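Local coordinates for suppressor protein MPT5 (Saccharomyces cerevisiae, PDB 5BZ1) that binds the 3'-UTR of target mRNAs through its Pumilio-repeat domain and regulates their expression after transcription, at residues Gln184-Val189 with Phe196-Lys201; Phe221-Lys226 with Phe230-Glu235; Gln131-Ile136 with Ile161-Glu166; Asn140-Ile145 with Cys180-Lys185. All blocks are in the same frame, centred on the assembly; numbering follows the deposited sequence. Where two conformers were deposited one is given.

From the N terminus, contact 3 opens first on helix 129-137, and contact 4 starts on helix 141-151 before contact 3 closes on helix 158-165. Contact 4 then ends on helix 179-189, so the two cross: their segments interleave along the chain, binding Pumilio 4 to Pumilio 5. Contact 1 begins where contact 4 ends, sharing Q184 and K185, and closes a short turn between helices 179-189 and 192-204. Contact 2 follows in series, closing the connection after helix 215-223 within Pumilio 6. Contacts 1 and 2 meet where F221 lies against Q184 and L187 and Y231 against S199, touches that tie Pumilio 5 to Pumilio 6.

Contact 1 (Gln184-Val189 with Phe196-Lys201); sequences QKLLSV and FKISVK. With nucleotides of chain B.
I198 reaches from helix 192-204 to L186 and L187 on helix 179-189, two consecutive helices of the Pumilio fold, in which helical repeats stack into a curved scaffold for RNA. The side chain leaves its helix with CB directed at the partner, and its two branches go to different neighbours. CG2 turns to L183, one residue before the segment 184-189. CG1 lies anti to the carbonyl carbon, chi1 -60°, and the chain runs on fully extended, so that CD1 is carried out to the far helix. There CD1 meets two methyls: CD2 of L186 at 3.8 Å and CD2 of L187 at 4.0 Å. Both leucines approach it at a slant, with only their methyl ends in touch. The link is therefore slender, a single methyl against two. Other helices complete the packing: L186 also rests on I160, I161 and I164 of helix 158-165, and L187 on F221 of helix 215-223. Beyond this apolar patch, S188 OG folds back to K185 O at 2.6 Å, turning a serine hydroxyl onto its own helix near the C-terminal end. At the start of the segment the same helix faces the RNA, where the extended side chain of Q184 delivers NE2 to N1 of A4 of chain B at 2.9 Å, with a nearly straight N-H...N angle of 174°.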
# COMPACT_ATOMS: atom_id res chain seq x y z
N GLN A 184 -1.04 0.19 -0.87
CA GLN A 184 0.36 -0.20 -1.02
C GLN A 184 0.50 -1.72 -1.20
O GLN A 184 1.32 -2.18 -2.00
CB GLN A 184 1.19 0.26 0.18
CG GLN A 184 1.37 1.78 0.26
CD GLN A 184 2.13 2.22 1.49
OE1 GLN A 184 3.28 1.83 1.70
NE2 GLN A 184 1.49 3.04 2.32
N LYS A 185 -0.30 -2.48 -0.46
CA LYS A 185 -0.32 -3.93 -0.60
C LYS A 185 -0.73 -4.30 -2.02
O LYS A 185 -0.08 -5.12 -2.68
CB LYS A 185 -1.29 -4.57 0.39
CG LYS A 185 -0.99 -4.28 1.85
CD LYS A 185 0.38 -4.77 2.26
CE LYS A 185 0.70 -4.39 3.70
NZ LYS A 185 -0.23 -4.99 4.70
N LEU A 186 -1.81 -3.69 -2.48
CA LEU A 186 -2.32 -3.91 -3.83
C LEU A 186 -1.27 -3.61 -4.90
O LEU A 186 -1.04 -4.42 -5.80
CB LEU A 186 -3.56 -3.04 -4.07
CG LEU A 186 -4.19 -3.15 -5.46
CD1 LEU A 186 -4.86 -4.51 -5.64
CD2 LEU A 186 -5.19 -2.03 -5.68
N LEU A 187 -0.63 -2.45 -4.78
CA LEU A 187 0.35 -2.00 -5.77
C LEU A 187 1.57 -2.91 -5.82
O LEU A 187 2.25 -3.00 -6.84
CB LEU A 187 0.78 -0.56 -5.50
CG LEU A 187 -0.23 0.55 -5.78
CD1 LEU A 187 0.30 1.90 -5.32
CD2 LEU A 187 -0.58 0.61 -7.25
N SER A 188 1.85 -3.60 -4.72
CA SER A 188 3.03 -4.46 -4.63
C SER A 188 2.85 -5.80 -5.35
O SER A 188 3.83 -6.50 -5.60
CB SER A 188 3.42 -4.69 -3.17
OG SER A 188 2.44 -5.47 -2.50
N VAL A 189 1.61 -6.15 -5.67
CA VAL A 189 1.33 -7.45 -6.30
C VAL A 189 0.53 -7.39 -7.60
O VAL A 189 0.53 -8.35 -8.37
CB VAL A 189 0.60 -8.41 -5.33
CG1 VAL A 189 1.45 -8.71 -4.10
CG2 VAL A 189 -0.74 -7.83 -4.93
N PHE A 196 -0.88 1.28 -13.75
CA PHE A 196 -1.07 2.42 -14.64
C PHE A 196 -2.40 3.13 -14.41
O PHE A 196 -2.44 4.35 -14.25
CB PHE A 196 -1.00 1.98 -16.11
CG PHE A 196 0.40 1.75 -16.61
CD1 PHE A 196 1.50 2.16 -15.86
CD2 PHE A 196 0.61 1.13 -17.83
CE1 PHE A 196 2.78 1.94 -16.32
CE2 PHE A 196 1.90 0.92 -18.30
CZ PHE A 196 2.98 1.32 -17.54
N LYS A 197 -3.49 2.36 -14.39
CA LYS A 197 -4.83 2.91 -14.20
C LYS A 197 -4.94 3.68 -12.89
O LYS A 197 -5.58 4.73 -12.82
CB LYS A 197 -5.88 1.80 -14.28
CG LYS A 197 -6.21 1.36 -15.70
CD LYS A 197 -6.85 -0.02 -15.74
CE LYS A 197 -8.16 -0.06 -14.97
NZ LYS A 197 -9.21 0.79 -15.59
N ILE A 198 -4.31 3.15 -11.84
CA ILE A 198 -4.32 3.78 -10.53
C ILE A 198 -3.44 5.03 -10.52
O ILE A 198 -3.79 6.05 -9.92
CB ILE A 198 -3.88 2.79 -9.43
CG1 ILE A 198 -4.82 1.59 -9.40
CG2 ILE A 198 -3.84 3.47 -8.07
CD1 ILE A 198 -4.46 0.54 -8.37
N SER A 199 -2.29 4.94 -11.18
CA SER A 199 -1.35 6.06 -11.25
C SER A 199 -1.93 7.27 -11.99
O SER A 199 -1.67 8.41 -11.60
CB SER A 199 -0.06 5.61 -11.93
OG SER A 199 0.73 6.73 -12.30
N VAL A 200 -2.71 7.01 -13.04
CA VAL A 200 -3.40 8.08 -13.75
C VAL A 200 -4.26 8.89 -12.78
O VAL A 200 -4.24 10.12 -12.78
CB VAL A 200 -4.28 7.52 -14.89
CG1 VAL A 200 -5.24 8.58 -15.40
CG2 VAL A 200 -3.40 7.01 -16.04
N LYS A 201 -5.00 8.18 -11.92
CA LYS A 201 -5.84 8.83 -10.94
C LYS A 201 -5.02 9.53 -9.84
O LYS A 201 -5.38 10.63 -9.39
CB LYS A 201 -6.82 7.82 -10.33
CG LYS A 201 -8.28 8.25 -10.42
CD LYS A 201 -8.73 8.49 -11.85
CE LYS A 201 -10.10 9.16 -11.90
NZ LYS A 201 -10.59 9.35 -13.29
P A B 4 5.01 8.51 12.33
OP1 A B 4 4.74 8.36 13.78
OP2 A B 4 6.23 7.91 11.73
O5' A B 4 3.77 7.95 11.51
C5' A B 4 2.46 8.48 11.70
C4' A B 4 1.43 7.61 11.05
O4' A B 4 1.62 7.62 9.61
C3' A B 4 1.48 6.14 11.42
O3' A B 4 0.86 5.86 12.66
C2' A B 4 0.81 5.47 10.23
O2' A B 4 -0.61 5.54 10.34
C1' A B 4 1.25 6.37 9.07
N9 A B 4 2.40 5.82 8.32
C8 A B 4 3.73 5.86 8.66
N7 A B 4 4.51 5.27 7.78
C5 A B 4 3.64 4.81 6.80
C6 A B 4 3.85 4.11 5.59
N6 A B 4 5.05 3.71 5.15
N1 A B 4 2.76 3.81 4.85
C2 A B 4 1.55 4.19 5.29
N3 A B 4 1.23 4.86 6.40
C4 A B 4 2.33 5.14 7.12

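Contact 2 (Phe221-Lys226 with Phe230-Glu235); sequences FLLDIK and FYLLAE
A chi1 of -170° sets CG of L232 opposite its own amide nitrogen and sends the side chain across to helix 215-223, where L222 and L223 each hold CG anti to the carbonyl carbon instead. One methyl of L232 does the work. Its CD2 approaches the base of L222, 3.6 Å from CB, and lies 3.7 Å from the carbonyl oxygen O of L222, so it is lodged against the backbone rather than against the leucine's branched end. The same CD2 lies 4.2 Å from CD2 of L223, whose side chain crosses that of L232 at about a right angle.

This is the packing of one helix on the next around a short connection within Pumilio 6 of the helical-repeat domain. The connection itself is bridged by water: a single molecule donates to O of K226 at 2.9 Å and accepts from N of F230 at 3.0 Å, joining the two sides through their backbones. That water sits at the edge of the F230 ring, in its plane, while CD2 of Y231 lies over one face near the rim. Y231 is in turn backed by CB of L232, 4.3 Å above the centre of its ring, and its hydroxyl is hydrogen-bonded to S199 of helix 192-204. L223 and L233 also pack on F260 of helix 253-273.

The side-chain contact is thus apolar, held by dispersion and burial, though one methyl also lies against a backbone carbonyl, and the polar link between the segments is left to the bridging water.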
# COMPACT_ATOMS: atom_id res chain seq x y z
N PHE A 221 5.67 5.58 -2.67
CA PHE A 221 5.60 4.18 -3.07
C PHE A 221 5.70 4.03 -4.59
O PHE A 221 6.39 3.14 -5.09
CB PHE A 221 4.32 3.52 -2.56
CG PHE A 221 4.35 2.01 -2.62
CD1 PHE A 221 4.80 1.27 -1.54
CD2 PHE A 221 3.95 1.34 -3.77
CE1 PHE A 221 4.85 -0.12 -1.60
CE2 PHE A 221 3.99 -0.05 -3.84
CZ PHE A 221 4.44 -0.77 -2.75
N LEU A 222 5.01 4.90 -5.32
CA LEU A 222 5.10 4.93 -6.78
C LEU A 222 6.53 5.16 -7.24
O LEU A 222 6.99 4.56 -8.22
CB LEU A 222 4.20 6.01 -7.37
CG LEU A 222 2.69 5.77 -7.42
CD1 LEU A 222 2.02 6.79 -8.33
CD2 LEU A 222 2.39 4.36 -7.89
N LEU A 223 7.24 6.04 -6.54
CA LEU A 223 8.60 6.41 -6.92
C LEU A 223 9.59 5.25 -6.77
O LEU A 223 10.71 5.31 -7.30
CB LEU A 223 9.06 7.64 -6.12
CG LEU A 223 8.44 8.98 -6.52
CD1 LEU A 223 8.82 10.09 -5.54
CD2 LEU A 223 8.87 9.35 -7.92
N ASP A 224 9.18 4.20 -6.07
CA ASP A 224 10.01 3.01 -5.90
C ASP A 224 9.71 1.93 -6.96
O ASP A 224 10.41 0.92 -7.03
CB ASP A 224 9.84 2.42 -4.50
CG ASP A 224 10.73 3.10 -3.47
OD1 ASP A 224 11.81 3.58 -3.85
OD2 ASP A 224 10.34 3.15 -2.29
N ILE A 225 8.67 2.15 -7.76
CA ILE A 225 8.34 1.22 -8.84
C ILE A 225 9.09 1.60 -10.12
O ILE A 225 8.71 2.54 -10.82
CB ILE A 225 6.83 1.17 -9.10
CG1 ILE A 225 6.08 0.89 -7.80
CG2 ILE A 225 6.51 0.11 -10.15
CD1 ILE A 225 4.57 0.87 -7.95
N LYS A 226 10.16 0.86 -10.41
CA LYS A 226 11.06 1.17 -11.52
C LYS A 226 10.38 1.18 -12.89
O LYS A 226 10.75 1.98 -13.76
CB LYS A 226 12.24 0.19 -11.52
CG LYS A 226 13.03 0.18 -10.23
CD LYS A 226 14.11 -0.89 -10.23
CE LYS A 226 14.95 -0.84 -8.96
NZ LYS A 226 16.20 -1.64 -9.06
N PHE A 230 9.68 5.70 -16.72
CA PHE A 230 9.62 6.29 -18.06
C PHE A 230 8.61 7.44 -18.22
O PHE A 230 8.73 8.24 -19.14
CB PHE A 230 9.39 5.21 -19.13
CG PHE A 230 7.97 4.72 -19.20
CD1 PHE A 230 7.11 5.19 -20.19
CD2 PHE A 230 7.49 3.79 -18.28
CE1 PHE A 230 5.80 4.74 -20.26
CE2 PHE A 230 6.18 3.34 -18.35
CZ PHE A 230 5.33 3.82 -19.34
N TYR A 231 7.63 7.52 -17.32
CA TYR A 231 6.64 8.59 -17.37
C TYR A 231 6.48 9.35 -16.05
O TYR A 231 6.24 10.56 -16.06
CB TYR A 231 5.28 8.05 -17.83
CG TYR A 231 4.50 7.37 -16.73
CD1 TYR A 231 3.48 8.04 -16.05
CD2 TYR A 231 4.76 6.06 -16.38
CE1 TYR A 231 2.77 7.42 -15.05
CE2 TYR A 231 4.06 5.43 -15.39
CZ TYR A 231 3.07 6.11 -14.73
OH TYR A 231 2.37 5.46 -13.74
N LEU A 232 6.61 8.65 -14.93
CA LEU A 232 6.27 9.22 -13.63
C LEU A 232 7.14 10.42 -13.23
O LEU A 232 6.63 11.39 -12.67
CB LEU A 232 6.31 8.15 -12.53
CG LEU A 232 5.75 8.60 -11.17
CD1 LEU A 232 4.30 9.06 -11.32
CD2 LEU A 232 5.86 7.50 -10.14
N LEU A 233 8.43 10.34 -13.51
CA LEU A 233 9.36 11.43 -13.18
C LEU A 233 8.96 12.74 -13.84
O LEU A 233 8.70 13.74 -13.16
CB LEU A 233 10.79 11.05 -13.58
CG LEU A 233 11.45 9.93 -12.79
CD1 LEU A 233 12.65 9.37 -13.54
CD2 LEU A 233 11.88 10.43 -11.42
N ALA A 234 8.90 12.74 -15.17
CA ALA A 234 8.49 13.92 -15.92
C ALA A 234 7.07 14.36 -15.56
O ALA A 234 6.80 15.55 -15.42
CB ALA A 234 8.60 13.65 -17.41
N GLU A 235 6.16 13.39 -15.43
CA GLU A 235 4.77 13.69 -15.10
C GLU A 235 4.67 14.41 -13.76
O GLU A 235 4.02 15.46 -13.66
CB GLU A 235 3.95 12.40 -15.05
CG GLU A 235 2.45 12.61 -15.09
CD GLU A 235 1.90 12.65 -16.50
OE1 GLU A 235 2.45 11.94 -17.37
OE2 GLU A 235 0.93 13.39 -16.74
O HOH W 1 10.42 2.82 -16.53

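Contact 3 (Gln131-Ile136 with Ile161-Glu166); sequences QVVTLI and IDAIVE
V132 and A163 are both directed toward the other's helix, with V132 coming in at a slant. CG1 of V132 comes within 3.6 Å of CB of A163, and the two CB atoms themselves are 3.8 Å apart, so a valine methyl and the valine CB both lie against the single methyl of the alanine. CG1 gets there by standing anti to the backbone nitrogen, chi1 176°. V133 is turned differently. It leaves its helix at the flank of the partner and brings CG2 alongside, 4.0 Å from the carbonyl oxygen O of A163 and 4.2 Å from its CB. A163 is therefore met by two valines, one slanting onto its methyl and one along its carbonyl side.

The axes of 131-136 and 161-165 pass 9.3 Å apart at 94°, while the CA atoms of V133 and the small A163 are only 6.2 Å apart. In the Pumilio fold these are the helices before and after the RNA-facing helix 141-151, with the later segment running from Pumilio 4 into Pumilio 5. The nearest atoms of the contact and the bound RNA are about 7 Å apart.

One turn after V132, I136 points toward the partner and meets I164, next to A163, which bends its end inward; the pair is looser, with CD1 of I136 at 4.4 Å from CG1 of I164. Both isoleucines lie on I173 of helix 169-174; I136 reaches V182 as well, and I164 reaches L183 and L186, all on helix 179-189. The carbonyl oxygen of A163 accepts a hydrogen bond from ND2 of N169.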
# COMPACT_ATOMS: atom_id res chain seq x y z
N GLN A 131 -19.58 0.83 -1.36
CA GLN A 131 -19.39 -0.17 -0.31
C GLN A 131 -17.98 -0.76 -0.32
O GLN A 131 -17.41 -1.04 0.74
CB GLN A 131 -20.46 -1.26 -0.40
CG GLN A 131 -21.81 -0.85 0.20
CD GLN A 131 -22.90 -1.87 -0.06
OE1 GLN A 131 -22.86 -2.59 -1.06
NE2 GLN A 131 -23.87 -1.95 0.85
N VAL A 132 -17.40 -0.93 -1.51
CA VAL A 132 -16.03 -1.43 -1.62
C VAL A 132 -15.02 -0.44 -1.03
O VAL A 132 -14.09 -0.83 -0.32
CB VAL A 132 -15.64 -1.75 -3.08
CG1 VAL A 132 -14.18 -2.17 -3.16
CG2 VAL A 132 -16.52 -2.86 -3.65
N VAL A 133 -15.21 0.84 -1.32
CA VAL A 133 -14.38 1.89 -0.73
C VAL A 133 -14.47 1.82 0.79
O VAL A 133 -13.46 1.87 1.49
CB VAL A 133 -14.79 3.29 -1.22
CG1 VAL A 133 -14.08 4.37 -0.42
CG2 VAL A 133 -14.47 3.45 -2.70
N THR A 134 -15.69 1.69 1.29
CA THR A 134 -15.94 1.52 2.72
C THR A 134 -15.17 0.33 3.30
O THR A 134 -14.55 0.44 4.35
CB THR A 134 -17.44 1.38 3.01
OG1 THR A 134 -18.09 2.64 2.77
CG2 THR A 134 -17.68 0.95 4.45
N LEU A 135 -15.19 -0.80 2.59
CA LEU A 135 -14.44 -1.98 3.01
C LEU A 135 -12.94 -1.71 3.09
O LEU A 135 -12.27 -2.13 4.04
CB LEU A 135 -14.71 -3.15 2.06
CG LEU A 135 -16.09 -3.78 2.17
CD1 LEU A 135 -16.20 -5.02 1.29
CD2 LEU A 135 -16.41 -4.13 3.61
N ILE A 136 -12.41 -1.01 2.09
CA ILE A 136 -10.99 -0.70 2.02
C ILE A 136 -10.54 0.10 3.25
O ILE A 136 -9.46 -0.12 3.79
CB ILE A 136 -10.65 0.08 0.72
CG1 ILE A 136 -10.81 -0.83 -0.49
CG2 ILE A 136 -9.23 0.63 0.76
CD1 ILE A 136 -10.68 -0.12 -1.82
N ILE A 161 -9.88 -2.45 -8.22
CA ILE A 161 -9.41 -1.45 -9.17
C ILE A 161 -10.54 -0.49 -9.53
O ILE A 161 -10.37 0.73 -9.51
CB ILE A 161 -8.85 -2.09 -10.47
CG1 ILE A 161 -7.82 -3.18 -10.15
CG2 ILE A 161 -8.25 -1.02 -11.38
CD1 ILE A 161 -6.62 -2.68 -9.35
N ASP A 162 -11.70 -1.06 -9.87
CA ASP A 162 -12.86 -0.27 -10.27
C ASP A 162 -13.27 0.76 -9.21
O ASP A 162 -13.58 1.91 -9.53
CB ASP A 162 -14.06 -1.18 -10.59
CG ASP A 162 -13.88 -1.96 -11.87
OD1 ASP A 162 -12.91 -1.69 -12.61
OD2 ASP A 162 -14.73 -2.84 -12.15
N ALA A 163 -13.26 0.34 -7.96
CA ALA A 163 -13.63 1.22 -6.85
C ALA A 163 -12.63 2.36 -6.68
O ALA A 163 -13.02 3.50 -6.43
CB ALA A 163 -13.73 0.42 -5.57
N ILE A 164 -11.35 2.05 -6.82
CA ILE A 164 -10.28 3.02 -6.63
C ILE A 164 -10.29 4.13 -7.68
O ILE A 164 -10.16 5.30 -7.34
CB ILE A 164 -8.90 2.33 -6.63
CG1 ILE A 164 -8.76 1.44 -5.40
CG2 ILE A 164 -7.77 3.34 -6.67
CD1 ILE A 164 -7.52 0.59 -5.41
N VAL A 165 -10.45 3.75 -8.94
CA VAL A 165 -10.35 4.72 -10.04
C VAL A 165 -11.64 5.49 -10.30
O VAL A 165 -11.66 6.41 -11.12
CB VAL A 165 -9.88 4.06 -11.36
CG1 VAL A 165 -8.60 3.27 -11.13
CG2 VAL A 165 -10.97 3.16 -11.93
N GLU A 166 -12.72 5.12 -9.61
CA GLU A 166 -14.00 5.80 -9.78
C GLU A 166 -13.94 7.22 -9.22
O GLU A 166 -13.71 7.42 -8.02
CB GLU A 166 -15.12 5.01 -9.10
CG GLU A 166 -16.50 5.64 -9.24
CD GLU A 166 -17.09 5.46 -10.63
OE1 GLU A 166 -16.53 4.69 -11.43
OE2 GLU A 166 -18.13 6.10 -10.92

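Contact 4 (Asn140-Ile145 with Cys180-Lys185); sequences NGNHVI and CCVLQK. With nucleotides of chain B.
OD1 of N142 accepts N3-H of U6 of chain B at 2.7 Å in a practically straight bond, 178°, and also takes a weak bond from Q146 NE2. The other arm of the same amide, ND2, donates to O2 of U6 at 2.9 Å while reaching D138 O, so the base edge is read by two bonds and the amide's rotation is fixed. A chi1 of 82° tucks CG between the backbone nitrogen and the carbonyl carbon, turning the amide to the base. N142 with Q146 is consistent with the Asn/Gln pair by which Pumilio repeats usually read uracil. The ring of H143 lies between ND2 of N142 on one face and the base of U7, whose C4 is 3.5 Å above the other, offset toward the rim.

Behind this polar front V182 joins the repeats: its CG2 meets CB of N142 at 3.8 Å, and its CG1 meets CG2 of I145 at 3.9 Å, the latter pair crossing at about a right angle. Within helix 179-189, C180 O receives Q184 N and Q184 NE2 from opposite faces. The two helices stand as consecutive rungs of the RNA-binding surface, with V144 packed on helix 98-107 and L183 on I218 of helix 215-223.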
# COMPACT_ATOMS: atom_id res chain seq x y z
N ASN A 140 -12.50 -3.40 10.17
CA ASN A 140 -12.58 -4.85 10.01
C ASN A 140 -12.44 -5.29 8.56
O ASN A 140 -11.76 -6.27 8.26
CB ASN A 140 -13.89 -5.37 10.59
CG ASN A 140 -13.98 -5.18 12.09
OD1 ASN A 140 -13.07 -5.56 12.82
ND2 ASN A 140 -15.06 -4.56 12.55
N GLY A 141 -13.10 -4.56 7.66
CA GLY A 141 -13.14 -4.91 6.26
C GLY A 141 -11.81 -4.88 5.52
O GLY A 141 -11.59 -5.66 4.60
N ASN A 142 -10.91 -3.98 5.93
CA ASN A 142 -9.65 -3.83 5.21
C ASN A 142 -8.80 -5.09 5.28
O ASN A 142 -7.97 -5.34 4.41
CB ASN A 142 -8.87 -2.60 5.70
CG ASN A 142 -8.07 -2.87 6.97
OD1 ASN A 142 -6.89 -3.22 6.91
ND2 ASN A 142 -8.71 -2.70 8.12
N HIS A 143 -9.02 -5.90 6.32
CA HIS A 143 -8.30 -7.17 6.45
C HIS A 143 -8.78 -8.19 5.43
O HIS A 143 -7.99 -9.01 4.94
CB HIS A 143 -8.44 -7.72 7.88
CG HIS A 143 -7.85 -6.84 8.93
ND1 HIS A 143 -6.48 -6.69 9.09
CD2 HIS A 143 -8.42 -6.07 9.88
CE1 HIS A 143 -6.25 -5.86 10.09
NE2 HIS A 143 -7.41 -5.47 10.59
N VAL A 144 -10.07 -8.16 5.12
CA VAL A 144 -10.64 -9.02 4.09
C VAL A 144 -10.11 -8.64 2.70
O VAL A 144 -9.74 -9.51 1.91
CB VAL A 144 -12.19 -8.99 4.11
CG1 VAL A 144 -12.76 -9.72 2.90
CG2 VAL A 144 -12.72 -9.59 5.41
N ILE A 145 -10.09 -7.34 2.41
CA ILE A 145 -9.55 -6.87 1.13
C ILE A 145 -8.09 -7.28 0.99
O ILE A 145 -7.66 -7.76 -0.06
CB ILE A 145 -9.69 -5.34 0.97
CG1 ILE A 145 -11.15 -4.91 1.07
CG2 ILE A 145 -9.10 -4.89 -0.37
CD1 ILE A 145 -12.06 -5.57 0.03
N CYS A 180 -4.54 3.70 2.90
CA CYS A 180 -3.18 3.92 2.39
C CYS A 180 -2.36 2.63 2.44
O CYS A 180 -1.57 2.34 1.53
CB CYS A 180 -2.50 5.01 3.22
SG CYS A 180 -0.82 5.40 2.72
N CYS A 181 -2.54 1.87 3.51
CA CYS A 181 -1.82 0.60 3.67
C CYS A 181 -2.32 -0.46 2.70
O CYS A 181 -1.53 -1.18 2.09
CB CYS A 181 -1.95 0.10 5.11
SG CYS A 181 -1.14 1.17 6.33
N VAL A 182 -3.64 -0.54 2.54
CA VAL A 182 -4.25 -1.48 1.60
C VAL A 182 -3.77 -1.22 0.18
O VAL A 182 -3.40 -2.15 -0.55
CB VAL A 182 -5.79 -1.38 1.64
CG1 VAL A 182 -6.42 -2.30 0.60
CG2 VAL A 182 -6.32 -1.71 3.03
N LEU A 183 -3.76 0.06 -0.21
CA LEU A 183 -3.36 0.46 -1.55
C LEU A 183 -1.91 0.07 -1.86
O LEU A 183 -1.60 -0.35 -2.98
CB LEU A 183 -3.54 1.97 -1.74
CG LEU A 183 -3.30 2.53 -3.14
CD1 LEU A 183 -4.15 1.80 -4.16
CD2 LEU A 183 -3.59 4.02 -3.18
N GLN A 184 -1.04 0.19 -0.87
CA GLN A 184 0.36 -0.20 -1.02
C GLN A 184 0.50 -1.72 -1.20
O GLN A 184 1.32 -2.18 -2.00
CB GLN A 184 1.19 0.26 0.18
CG GLN A 184 1.37 1.78 0.26
CD GLN A 184 2.13 2.22 1.49
OE1 GLN A 184 3.28 1.83 1.70
NE2 GLN A 184 1.49 3.04 2.32
N LYS A 185 -0.30 -2.48 -0.46
CA LYS A 185 -0.32 -3.93 -0.60
C LYS A 185 -0.73 -4.30 -2.02
O LYS A 185 -0.08 -5.12 -2.68
CB LYS A 185 -1.29 -4.57 0.39
CG LYS A 185 -0.99 -4.28 1.85
CD LYS A 185 0.38 -4.77 2.26
CE LYS A 185 0.70 -4.39 3.70
NZ LYS A 185 -0.23 -4.99 4.70
P U B 6 -1.03 -1.08 15.03
OP1 U B 6 -0.72 0.05 15.95
OP2 U B 6 -0.45 -2.43 15.30
O5' U B 6 -2.61 -1.25 14.93
C5' U B 6 -3.47 -0.11 14.87
C4' U B 6 -4.87 -0.50 14.46
O4' U B 6 -5.00 -0.38 13.02
C3' U B 6 -5.30 -1.92 14.82
O3' U B 6 -6.69 -1.93 15.16
C2' U B 6 -5.09 -2.68 13.51
O2' U B 6 -5.88 -3.84 13.36
C1' U B 6 -5.47 -1.61 12.49
N1 U B 6 -4.89 -1.81 11.15
C2 U B 6 -5.75 -2.21 10.14
O2 U B 6 -6.94 -2.39 10.34
N3 U B 6 -5.18 -2.40 8.90
C4 U B 6 -3.84 -2.23 8.58
O4 U B 6 -3.47 -2.43 7.42
C5 U B 6 -3.02 -1.81 9.68
C6 U B 6 -3.55 -1.62 10.90
P U B 7 -7.17 -2.44 16.61
OP1 U B 7 -8.63 -2.18 16.75
OP2 U B 7 -6.24 -1.86 17.62
O5' U B 7 -6.95 -4.02 16.55
C5' U B 7 -7.16 -4.84 17.70
C4' U B 7 -6.36 -6.13 17.64
O4' U B 7 -7.08 -7.11 16.83
C3' U B 7 -4.96 -6.01 17.03
O3' U B 7 -4.08 -6.94 17.68
C2' U B 7 -5.19 -6.47 15.59
O2' U B 7 -4.04 -6.93 14.92
C1' U B 7 -6.23 -7.57 15.80
N1 U B 7 -7.05 -7.88 14.62
C2 U B 7 -6.74 -9.04 13.92
O2 U B 7 -5.81 -9.77 14.23
N3 U B 7 -7.53 -9.30 12.83
C4 U B 7 -8.60 -8.55 12.39
O4 U B 7 -9.22 -8.92 11.39
C5 U B 7 -8.87 -7.37 13.18
C6 U B 7 -8.11 -7.09 14.24
P A B 4 5.01 8.51 12.33
OP1 A B 4 4.74 8.36 13.78
OP2 A B 4 6.23 7.91 11.73
O5' A B 4 3.77 7.95 11.51
C5' A B 4 2.46 8.48 11.70
C4' A B 4 1.43 7.61 11.05
O4' A B 4 1.62 7.62 9.61
C3' A B 4 1.48 6.14 11.42
O3' A B 4 0.86 5.86 12.66
C2' A B 4 0.81 5.47 10.23
O2' A B 4 -0.61 5.54 10.34
C1' A B 4 1.25 6.37 9.07
N9 A B 4 2.40 5.82 8.32
C8 A B 4 3.73 5.86 8.66
N7 A B 4 4.51 5.27 7.78
C5 A B 4 3.64 4.81 6.80
C6 A B 4 3.85 4.11 5.59
N6 A B 4 5.05 3.71 5.15
N1 A B 4 2.76 3.81 4.85
C2 A B 4 1.55 4.19 5.29
N3 A B 4 1.23 4.86 6.40
C4 A B 4 2.33 5.14 7.12